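Local coordinates for DNA double-strand break repair nuclease NurA (Sulfolobus solfataricus, PDB 2YGK), which acts as a manganese-dependent nuclease that partners the HerA helicase in processing DNA ends for double-strand break repair, at residues Y214-V219 with T258-L263; N36-E41 with D208-D213; G60-P65 with E317-L322. All coordinates share one frame; numbering follows the deposited sequence.

Overall arrangement
From the N terminus, contact 2 opens at residues 36-41, where helix 17-38 runs into edge strand 39-41, and closes at 208-213, just before helix 216-223. Contact 3 opens inside that span, at 60-65 of strand 54-65, and closes only at 317-322 of the late helix 313-330, so the two cross. Contact 1 joins 214-219 to 258-263 wholly between the two segments of contact 3, starting right after contact 2 has closed. Contacts 1 and 2 adjoin, their centres about 8 Å apart, and bind the 208-213 loop and helix 216-223 to one end of the large mixed sheet. Contact 3, about 35 Å from contact 1 between centres, packs the late helix on strand 54-65.

Contact 1: residues Y214-V219 with T258-L263; sequences YPDITV and TFYTRL
The phenol ring of Tyr260 lies against Ile217 and Asp216, the first turn of helix 216-223 packing on strand 255-262 of the large mixed sheet in this member of the RNase H clan. Tyr260 is set with CG anti to its carbonyl carbon (chi1 -67°), which sends the ring off the strand toward the helix. Both neighbours come from the same side of the ring plane. Toward CE1, that atom comes within 3.6 Å of Ile217 CB, and CD1 lies 3.9 Å from Ile217 CG1, so the branch point and the longer arm meet the ring obliquely, the two side chains crossing at about a right angle. Toward CE2, Tyr260 CE2 lies 3.9 Å from Asp216 CB, with the aspartate carboxylate turned almost perpendicular to the ring (85°). The aromatic group thus meets the methylene of Asp216, whose polar end is engaged elsewhere: OD1 and OD2 accept hydrogen bonds from the backbone N atoms of Phe210 and Leu209, fixing the preceding loop to the start of the helix. Pro215 occupies the N-cap position. All three touching residues are buried, and the side chain of Ile217 is about 11 Å from that of Asp133, a manganese ligand. Between the two polar ends there is proximity but no bond, Tyr260 OH standing 4.1 Å from Asp216 OD2.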
loop_
_atom_site.group_PDB
_atom_site.type_symbol
_atom_site.label_atom_id
_atom_site.label_comp_id
_atom_site.label_asym_id
_atom_site.label_seq_id
_atom_site.Cartn_x
_atom_site.Cartn_y
_atom_site.Cartn_z
ATOM N N TYR A 214 -10.581 -6.750 18.491
ATOM C CA TYR A 214 -9.201 -7.107 18.154
ATOM C C TYR A 214 -9.129 -8.530 17.583
ATOM O O TYR A 214 -10.032 -9.328 17.792
ATOM C CB TYR A 214 -8.306 -6.941 19.393
ATOM C CG TYR A 214 -8.019 -5.491 19.678
ATOM C CD1 TYR A 214 -8.914 -4.705 20.383
ATOM C CD2 TYR A 214 -6.872 -4.889 19.184
ATOM C CE1 TYR A 214 -8.651 -3.340 20.607
ATOM C CE2 TYR A 214 -6.599 -3.558 19.399
ATOM C CZ TYR A 214 -7.484 -2.776 20.104
ATOM O OH TYR A 214 -7.195 -1.437 20.296
ATOM N N PRO A 215 -8.068 -8.850 16.832
ATOM C CA PRO A 215 -8.026 -10.228 16.345
ATOM C C PRO A 215 -7.619 -11.261 17.409
ATOM O O PRO A 215 -6.963 -10.930 18.408
ATOM C CB PRO A 215 -7.020 -10.160 15.197
ATOM C CG PRO A 215 -6.240 -8.939 15.418
ATOM C CD PRO A 215 -7.097 -7.984 16.145
ATOM N N ASP A 216 -8.032 -12.505 17.164
ATOM C CA ASP A 216 -7.870 -13.631 18.104
ATOM C C ASP A 216 -6.426 -13.873 18.453
ATOM O O ASP A 216 -6.085 -14.170 19.613
ATOM C CB ASP A 216 -8.407 -14.917 17.499
ATOM C CG ASP A 216 -9.914 -14.917 17.339
ATOM O OD1 ASP A 216 -10.626 -14.262 18.131
ATOM O OD2 ASP A 216 -10.390 -15.596 16.406
ATOM N N ILE A 217 -5.595 -13.733 17.429
ATOM C CA ILE A 217 -4.173 -13.992 17.520
ATOM C C ILE A 217 -3.553 -12.997 18.474
ATOM O O ILE A 217 -2.638 -13.360 19.206
ATOM C CB ILE A 217 -3.485 -13.962 16.122
ATOM C CG1 ILE A 217 -2.090 -14.613 16.182
ATOM C CG2 ILE A 217 -3.411 -12.542 15.570
ATOM C CD1 ILE A 217 -1.337 -14.685 14.805
ATOM N N THR A 218 -4.074 -11.766 18.505
ATOM C CA THR A 218 -3.597 -10.744 19.441
ATOM C C THR A 218 -4.117 -10.991 20.861
ATOM O O THR A 218 -3.407 -10.790 21.852
ATOM C CB THR A 218 -4.042 -9.344 18.987
ATOM O OG1 THR A 218 -3.518 -9.075 17.677
ATOM C CG2 THR A 218 -3.573 -8.292 19.953
ATOM N N VAL A 219 -5.368 -11.417 20.957
ATOM C CA VAL A 219 -5.935 -11.853 22.229
ATOM C C VAL A 219 -5.085 -12.956 22.882
ATOM O O VAL A 219 -4.769 -12.865 24.051
ATOM C CB VAL A 219 -7.421 -12.297 22.066
ATOM C CG1 VAL A 219 -7.835 -13.186 23.158
ATOM C CG2 VAL A 219 -8.320 -11.107 22.079
ATOM N N THR A 258 -8.648 -24.283 11.271
ATOM C CA THR A 258 -7.693 -23.338 11.772
ATOM C C THR A 258 -7.446 -23.632 13.248
ATOM O O THR A 258 -8.356 -23.998 13.982
ATOM C CB THR A 258 -8.184 -21.891 11.552
ATOM O OG1 THR A 258 -8.425 -21.669 10.146
ATOM C CG2 THR A 258 -7.142 -20.892 12.012
ATOM N N PHE A 259 -6.195 -23.528 13.667
ATOM C CA PHE A 259 -5.887 -23.346 15.082
ATOM C C PHE A 259 -4.751 -22.352 15.203
ATOM O O PHE A 259 -4.051 -22.093 14.229
ATOM C CB PHE A 259 -5.522 -24.664 15.763
ATOM C CG PHE A 259 -4.313 -25.342 15.198
ATOM C CD1 PHE A 259 -4.418 -26.187 14.116
ATOM C CD2 PHE A 259 -3.081 -25.171 15.767
ATOM C CE1 PHE A 259 -3.271 -26.830 13.571
ATOM C CE2 PHE A 259 -1.938 -25.821 15.236
ATOM C CZ PHE A 259 -2.044 -26.632 14.138
ATOM N N TYR A 260 -4.583 -21.814 16.408
ATOM C CA TYR A 260 -3.473 -20.957 16.768
ATOM C C TYR A 260 -2.562 -21.715 17.669
ATOM O O TYR A 260 -3.002 -22.438 18.546
ATOM C CB TYR A 260 -3.992 -19.770 17.496
ATOM C CG TYR A 260 -4.800 -18.890 16.611
ATOM C CD1 TYR A 260 -4.176 -17.931 15.769
ATOM C CD2 TYR A 260 -6.178 -18.981 16.589
ATOM C CE1 TYR A 260 -4.917 -17.095 14.962
ATOM C CE2 TYR A 260 -6.944 -18.116 15.778
ATOM C CZ TYR A 260 -6.299 -17.190 14.957
ATOM O OH TYR A 260 -7.046 -16.340 14.158
ATOM N N THR A 261 -1.271 -21.592 17.473
ATOM C CA THR A 261 -0.348 -22.338 18.324
ATOM C C THR A 261 0.793 -21.409 18.642
ATOM O O THR A 261 1.082 -20.484 17.881
ATOM C CB THR A 261 0.179 -23.646 17.603
ATOM O OG1 THR A 261 1.046 -24.420 18.475
ATOM C CG2 THR A 261 0.876 -23.277 16.326
ATOM N N ARG A 262 1.373 -21.644 19.815
ATOM C CA ARG A 262 2.633 -21.102 20.225
ATOM C C ARG A 262 3.504 -22.298 20.380
ATOM O O ARG A 262 3.175 -23.163 21.194
ATOM C CB ARG A 262 2.498 -20.387 21.575
ATOM C CG ARG A 262 3.841 -19.906 22.140
ATOM C CD ARG A 262 3.685 -19.173 23.447
ATOM N NE ARG A 262 2.975 -17.884 23.358
ATOM C CZ ARG A 262 1.759 -17.607 23.843
ATOM N NH1 ARG A 262 1.037 -18.526 24.466
ATOM N NH2 ARG A 262 1.246 -16.380 23.706
ATOM N N LEU A 263 4.618 -22.348 19.646
ATOM C CA LEU A 263 5.509 -23.519 19.624
ATOM C C LEU A 263 6.474 -23.556 20.788
ATOM O O LEU A 263 7.032 -24.614 21.090
ATOM C CB LEU A 263 6.324 -23.572 18.339
ATOM C CG LEU A 263 5.416 -23.659 17.113
ATOM C CD1 LEU A 263 6.210 -23.332 15.917
ATOM C CD2 LEU A 263 4.691 -25.015 16.964
#

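Contact 2: residues N36-E41 with D208-D213; sequences NEYWNE and DLFGTD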
loop_
_atom_site.group_PDB
_atom_site.type_symbol
_atom_site.label_atom_id
_atom_site.label_comp_id
_atom_site.label_asym_id
_atom_site.label_seq_id
_atom_site.Cartn_x
_atom_site.Cartn_y
_atom_site.Cartn_z
ATOM N N ASN A 36 -8.442 -18.491 28.571
ATOM C CA ASN A 36 -7.960 -19.703 29.239
ATOM C C ASN A 36 -8.917 -20.893 29.053
ATOM O O ASN A 36 -8.472 -22.032 28.988
ATOM C CB ASN A 36 -7.681 -19.399 30.715
ATOM C CG ASN A 36 -6.693 -18.239 30.894
ATOM O OD1 ASN A 36 -5.691 -18.133 30.174
ATOM N ND2 ASN A 36 -6.984 -17.361 31.850
ATOM N N GLU A 37 -10.214 -20.612 28.932
ATOM C CA GLU A 37 -11.192 -21.586 28.460
ATOM C C GLU A 37 -10.732 -22.163 27.132
ATOM O O GLU A 37 -10.706 -23.364 26.957
ATOM C CB GLU A 37 -12.570 -20.940 28.234
ATOM C CG GLU A 37 -13.211 -20.198 29.447
ATOM C CD GLU A 37 -14.006 -21.083 30.368
ATOM O OE1 GLU A 37 -14.199 -22.278 30.058
ATOM O OE2 GLU A 37 -14.440 -20.568 31.414
ATOM N N TYR A 38 -10.362 -21.286 26.199
ATOM C CA TYR A 38 -10.061 -21.670 24.808
ATOM C C TYR A 38 -8.589 -21.907 24.483
ATOM O O TYR A 38 -8.273 -22.056 23.321
ATOM C CB TYR A 38 -10.501 -20.571 23.852
ATOM C CG TYR A 38 -11.955 -20.411 23.541
ATOM C CD1 TYR A 38 -12.952 -21.160 24.154
ATOM C CD2 TYR A 38 -12.334 -19.457 22.622
ATOM C CE1 TYR A 38 -14.298 -20.946 23.819
ATOM C CE2 TYR A 38 -13.633 -19.246 22.291
ATOM C CZ TYR A 38 -14.614 -19.973 22.878
ATOM O OH TYR A 38 -15.898 -19.678 22.484
ATOM N N TRP A 39 -7.704 -21.886 25.471
ATOM C CA TRP A 39 -6.283 -22.217 25.261
ATOM C C TRP A 39 -5.881 -23.549 25.939
ATOM O O TRP A 39 -6.320 -23.865 27.063
ATOM C CB TRP A 39 -5.409 -21.086 25.781
ATOM C CG TRP A 39 -3.922 -21.203 25.493
ATOM C CD1 TRP A 39 -2.928 -21.387 26.412
ATOM C CD2 TRP A 39 -3.269 -21.082 24.222
ATOM N NE1 TRP A 39 -1.706 -21.416 25.784
ATOM C CE2 TRP A 39 -1.890 -21.227 24.442
ATOM C CE3 TRP A 39 -3.719 -20.875 22.927
ATOM C CZ2 TRP A 39 -0.943 -21.177 23.399
ATOM C CZ3 TRP A 39 -2.782 -20.813 21.878
ATOM C CH2 TRP A 39 -1.408 -20.967 22.127
ATOM N N ASN A 40 -5.046 -24.317 25.251
ATOM C CA ASN A 40 -4.556 -25.583 25.773
ATOM C C ASN A 40 -3.052 -25.549 25.905
ATOM O O ASN A 40 -2.347 -25.375 24.909
ATOM C CB ASN A 40 -4.976 -26.738 24.862
ATOM C CG ASN A 40 -6.480 -26.858 24.750
ATOM O OD1 ASN A 40 -7.152 -27.485 25.606
ATOM N ND2 ASN A 40 -7.036 -26.233 23.696
ATOM N N GLU A 41 -2.560 -25.686 27.129
ATOM C CA GLU A 41 -1.126 -25.798 27.361
ATOM C C GLU A 41 -0.643 -27.106 26.791
ATOM O O GLU A 41 -1.330 -28.109 26.884
ATOM C CB GLU A 41 -0.809 -25.709 28.852
ATOM C CG GLU A 41 -0.992 -24.321 29.393
ATOM C CD GLU A 41 -0.760 -24.185 30.894
ATOM O OE1 GLU A 41 0.107 -24.928 31.457
ATOM O OE2 GLU A 41 -1.458 -23.308 31.498
ATOM N N ASP A 208 -13.116 -15.593 14.747
ATOM C CA ASP A 208 -13.945 -16.768 14.915
ATOM C C ASP A 208 -14.023 -17.146 16.354
ATOM O O ASP A 208 -15.089 -17.520 16.823
ATOM C CB ASP A 208 -13.371 -17.948 14.137
ATOM C CG ASP A 208 -13.664 -17.859 12.649
ATOM O OD1 ASP A 208 -14.868 -17.864 12.296
ATOM O OD2 ASP A 208 -12.699 -17.787 11.849
ATOM N N LEU A 209 -12.902 -17.052 17.067
ATOM C CA LEU A 209 -12.870 -17.526 18.453
ATOM C C LEU A 209 -13.630 -16.611 19.383
ATOM O O LEU A 209 -14.671 -17.001 19.909
ATOM C CB LEU A 209 -11.438 -17.717 18.969
ATOM C CG LEU A 209 -10.746 -19.011 18.565
ATOM C CD1 LEU A 209 -9.439 -19.102 19.325
ATOM C CD2 LEU A 209 -11.649 -20.223 18.828
ATOM N N PHE A 210 -13.112 -15.398 19.561
ATOM C CA PHE A 210 -13.558 -14.509 20.624
ATOM C C PHE A 210 -14.528 -13.433 20.184
ATOM O O PHE A 210 -15.226 -12.880 21.019
ATOM C CB PHE A 210 -12.359 -13.844 21.270
ATOM C CG PHE A 210 -11.327 -14.802 21.743
ATOM C CD1 PHE A 210 -11.568 -15.622 22.840
ATOM C CD2 PHE A 210 -10.106 -14.882 21.117
ATOM C CE1 PHE A 210 -10.600 -16.507 23.297
ATOM C CE2 PHE A 210 -9.136 -15.770 21.557
ATOM C CZ PHE A 210 -9.381 -16.578 22.655
ATOM N N GLY A 211 -14.561 -13.110 18.895
ATOM C CA GLY A 211 -15.531 -12.148 18.366
ATOM C C GLY A 211 -15.441 -10.764 18.993
ATOM O O GLY A 211 -16.451 -10.214 19.439
ATOM N N THR A 212 -14.226 -10.211 19.023
ATOM C CA THR A 212 -13.963 -8.935 19.669
ATOM C C THR A 212 -13.473 -7.919 18.643
ATOM O O THR A 212 -13.345 -8.232 17.463
ATOM C CB THR A 212 -12.921 -9.077 20.796
ATOM O OG1 THR A 212 -11.618 -9.309 20.241
ATOM C CG2 THR A 212 -13.299 -10.223 21.744
ATOM N N ASP A 213 -13.208 -6.700 19.106
ATOM C CA ASP A 213 -12.723 -5.640 18.237
ATOM C C ASP A 213 -11.312 -5.908 17.763
ATOM O O ASP A 213 -10.899 -5.352 16.753
ATOM C CB ASP A 213 -12.758 -4.280 18.945
ATOM C CG ASP A 213 -14.169 -3.743 19.140
ATOM O OD1 ASP A 213 -15.058 -4.054 18.321
ATOM O OD2 ASP A 213 -14.376 -2.991 20.115
#
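Tyr38 lays its ring beside that of Phe210 in a near-parallel but strongly slid arrangement. The planes differ by 26° and the centroids are 5.5 Å apart, too far displaced for much overlap, so the pair meets through one corner of each ring: Tyr38 CD2 lies 3.5 Å from Phe210 CE1. The two side chains run past each other in opposite directions, Tyr38 reaching out from the helix 17-38 side and Phe210 reaching back from the loop. An unusual rotation of the tyrosine helps to account for this. With chi2 at 5° the ring plane almost contains CA, so CD1 sits on the CA side and CD2, on the far side, is the ring carbon offered to the loop. Leu209 meets the same CD2 edge, but its CD2 methyl comes from the opposite side of the ring plane, 3.9 Å from Tyr38 CD2. The carbonyl oxygen Leu209 O comes to the tyrosine edge, close to the ring plane, at 3.4 Å from Tyr38 CE2, an approach that would bring the oxygen to the slightly positive ring hydrogens and not to the electron-rich face. Leu209 also packs on its own neighbour, its CB lying 3.8 Å above one face of the Phe210 ring, toward the rim. The contact is a surface one, held by apolar and aromatic packing and distant from the manganese site. Leu209 further rests on Ser230, Lys231 and Ile233 of strand 228-236, the strand to which the Tyr38 backbone is hydrogen-bonded, and Phe210 packs on Val219 and Leu220. The tyrosine therefore joins the junction of helix 17-38 and edge strand 39-41 to the loop that leads into helix 216-223.

Contact 3: residues G60-P65 with E317-L322; sequences GSFGRP and EKIIKL
Phe62 swings its CG between its backbone N and carbonyl carbon (chi1 89°), and Arg64 instead holds CG opposite the N (chi1 -165°) and continues extended to NE; Phe62 thereby reaches Ile319 and Ile320 of helix 313-330, and Arg64 reaches Ile320. These are alternate residues of strand 54-65, and they present the same side to the helix. The strand and helix segments run at 50° to each other with their axes 10.5 Å apart. Phe62 enters with its rim: CZ, at the end of the ring, lies 4.1 Å from Ile319 CB and 4.2 Å from Ile320 CD1, both near the ring plane. The ring thus meets both isoleucines edge-on, through CZ. Ile320 divides its branches, CD1 going to the phenylalanine and CG2 to the arginine, where it sits 4.0 Å from Arg64 NH1 at the edge of the guanidinium. Beyond the two segments, the Phe62 ring meets that of Phe311, their planes at about 55°, and Ile319 packs on Met1 of the second subunit, so the same isoleucine that meets Phe62 also touches the dimer partner. The bound manganese is about 13 Å from the Phe62 side chain. On the helix, the salt bridge between Lys321 NZ and Glu317 OE2 (3.3 Å) spans one turn. Across the interface, attraction comes from aliphatic and aromatic dispersion, with Arg64 contributing van der Waals contact at the exposed margin and no ion pair to this helix segment.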
loop_
_atom_site.group_PDB
_atom_site.type_symbol
_atom_site.label_atom_id
_atom_site.label_comp_id
_atom_site.label_asym_id
_atom_site.label_seq_id
_atom_site.Cartn_x
_atom_site.Cartn_y
_atom_site.Cartn_z
ATOM N N GLY A 60 8.949 -13.011 -2.580
ATOM C CA GLY A 60 9.326 -11.607 -2.431
ATOM C C GLY A 60 9.074 -10.906 -3.735
ATOM O O GLY A 60 9.116 -11.547 -4.784
ATOM N N SER A 61 8.830 -9.596 -3.667
ATOM C CA SER A 61 8.478 -8.819 -4.834
ATOM C C SER A 61 8.553 -7.324 -4.578
ATOM O O SER A 61 8.522 -6.895 -3.451
ATOM C CB SER A 61 7.028 -9.087 -5.243
ATOM O OG SER A 61 6.194 -8.243 -4.458
ATOM N N PHE A 62 8.621 -6.550 -5.654
ATOM C CA PHE A 62 8.529 -5.122 -5.558
ATOM C C PHE A 62 8.304 -4.565 -6.948
ATOM O O PHE A 62 8.594 -5.222 -7.942
ATOM C CB PHE A 62 9.786 -4.509 -4.910
ATOM C CG PHE A 62 10.861 -4.158 -5.877
ATOM C CD1 PHE A 62 11.731 -5.141 -6.350
ATOM C CD2 PHE A 62 10.986 -2.841 -6.347
ATOM C CE1 PHE A 62 12.734 -4.818 -7.275
ATOM C CE2 PHE A 62 11.971 -2.498 -7.292
ATOM C CZ PHE A 62 12.846 -3.498 -7.764
ATOM N N GLY A 63 7.789 -3.351 -6.983
ATOM C CA GLY A 63 7.613 -2.627 -8.226
ATOM C C GLY A 63 7.743 -1.153 -7.982
ATOM O O GLY A 63 7.164 -0.641 -7.037
ATOM N N ARG A 64 8.530 -0.483 -8.812
ATOM C CA ARG A 64 8.754 0.945 -8.659
ATOM C C ARG A 64 8.210 1.717 -9.867
ATOM O O ARG A 64 8.629 1.474 -11.001
ATOM C CB ARG A 64 10.234 1.256 -8.438
ATOM C CG ARG A 64 10.419 2.661 -7.912
ATOM C CD ARG A 64 11.861 3.087 -7.708
ATOM N NE ARG A 64 11.942 4.554 -7.555
ATOM C CZ ARG A 64 12.680 5.392 -8.301
ATOM N NH1 ARG A 64 13.466 4.963 -9.288
ATOM N NH2 ARG A 64 12.646 6.698 -8.047
ATOM N N PRO A 65 7.259 2.635 -9.621
ATOM C CA PRO A 65 6.692 3.494 -10.671
ATOM C C PRO A 65 7.764 4.322 -11.339
ATOM O O PRO A 65 8.466 5.056 -10.674
ATOM C CB PRO A 65 5.738 4.412 -9.899
ATOM C CG PRO A 65 5.342 3.588 -8.695
ATOM C CD PRO A 65 6.531 2.765 -8.345
ATOM N N GLU A 317 17.862 -0.935 -5.534
ATOM C CA GLU A 317 18.773 0.027 -6.122
ATOM C C GLU A 317 19.462 -0.596 -7.331
ATOM O O GLU A 317 19.452 -0.012 -8.406
ATOM C CB GLU A 317 19.797 0.481 -5.064
ATOM C CG GLU A 317 20.737 1.638 -5.451
ATOM C CD GLU A 317 21.720 2.035 -4.307
ATOM O OE1 GLU A 317 21.671 1.416 -3.193
ATOM O OE2 GLU A 317 22.544 2.967 -4.543
ATOM N N LYS A 318 20.030 -1.786 -7.154
ATOM C CA LYS A 318 20.742 -2.483 -8.227
ATOM C C LYS A 318 19.862 -2.698 -9.452
ATOM O O LYS A 318 20.280 -2.426 -10.578
ATOM C CB LYS A 318 21.236 -3.857 -7.753
ATOM C CG LYS A 318 22.331 -3.821 -6.710
ATOM C CD LYS A 318 23.669 -3.422 -7.339
ATOM C CE LYS A 318 24.823 -3.416 -6.326
ATOM N NZ LYS A 318 26.113 -3.009 -6.976
ATOM N N ILE A 319 18.653 -3.201 -9.211
ATOM C CA ILE A 319 17.720 -3.593 -10.271
ATOM C C ILE A 319 17.433 -2.377 -11.152
ATOM O O ILE A 319 17.615 -2.440 -12.378
ATOM C CB ILE A 319 16.369 -4.190 -9.699
ATOM C CG1 ILE A 319 16.602 -5.430 -8.804
ATOM C CG2 ILE A 319 15.394 -4.542 -10.809
ATOM C CD1 ILE A 319 16.846 -6.754 -9.506
ATOM N N ILE A 320 17.021 -1.274 -10.517
ATOM C CA ILE A 320 16.721 -0.015 -11.237
ATOM C C ILE A 320 17.899 0.484 -12.079
ATOM O O ILE A 320 17.748 0.790 -13.257
ATOM C CB ILE A 320 16.312 1.135 -10.279
ATOM C CG1 ILE A 320 15.191 0.701 -9.353
ATOM C CG2 ILE A 320 15.854 2.339 -11.083
ATOM C CD1 ILE A 320 14.254 -0.282 -9.998
ATOM N N LYS A 321 19.062 0.553 -11.449
ATOM C CA LYS A 321 20.294 0.864 -12.137
ATOM C C LYS A 321 20.470 0.015 -13.386
ATOM O O LYS A 321 20.775 0.547 -14.449
ATOM C CB LYS A 321 21.498 0.715 -11.196
ATOM C CG LYS A 321 21.708 1.954 -10.313
ATOM C CD LYS A 321 22.744 1.743 -9.209
ATOM C CE LYS A 321 22.820 2.977 -8.312
ATOM N NZ LYS A 321 24.028 2.986 -7.452
ATOM N N LEU A 322 20.268 -1.296 -13.269
ATOM C CA LEU A 322 20.412 -2.172 -14.448
ATOM C C LEU A 322 19.428 -1.809 -15.563
ATOM O O LEU A 322 19.815 -1.624 -16.722
ATOM C CB LEU A 322 20.256 -3.654 -14.092
ATOM C CG LEU A 322 21.440 -4.273 -13.366
ATOM C CD1 LEU A 322 21.092 -5.695 -12.962
ATOM C CD2 LEU A 322 22.686 -4.263 -14.228
#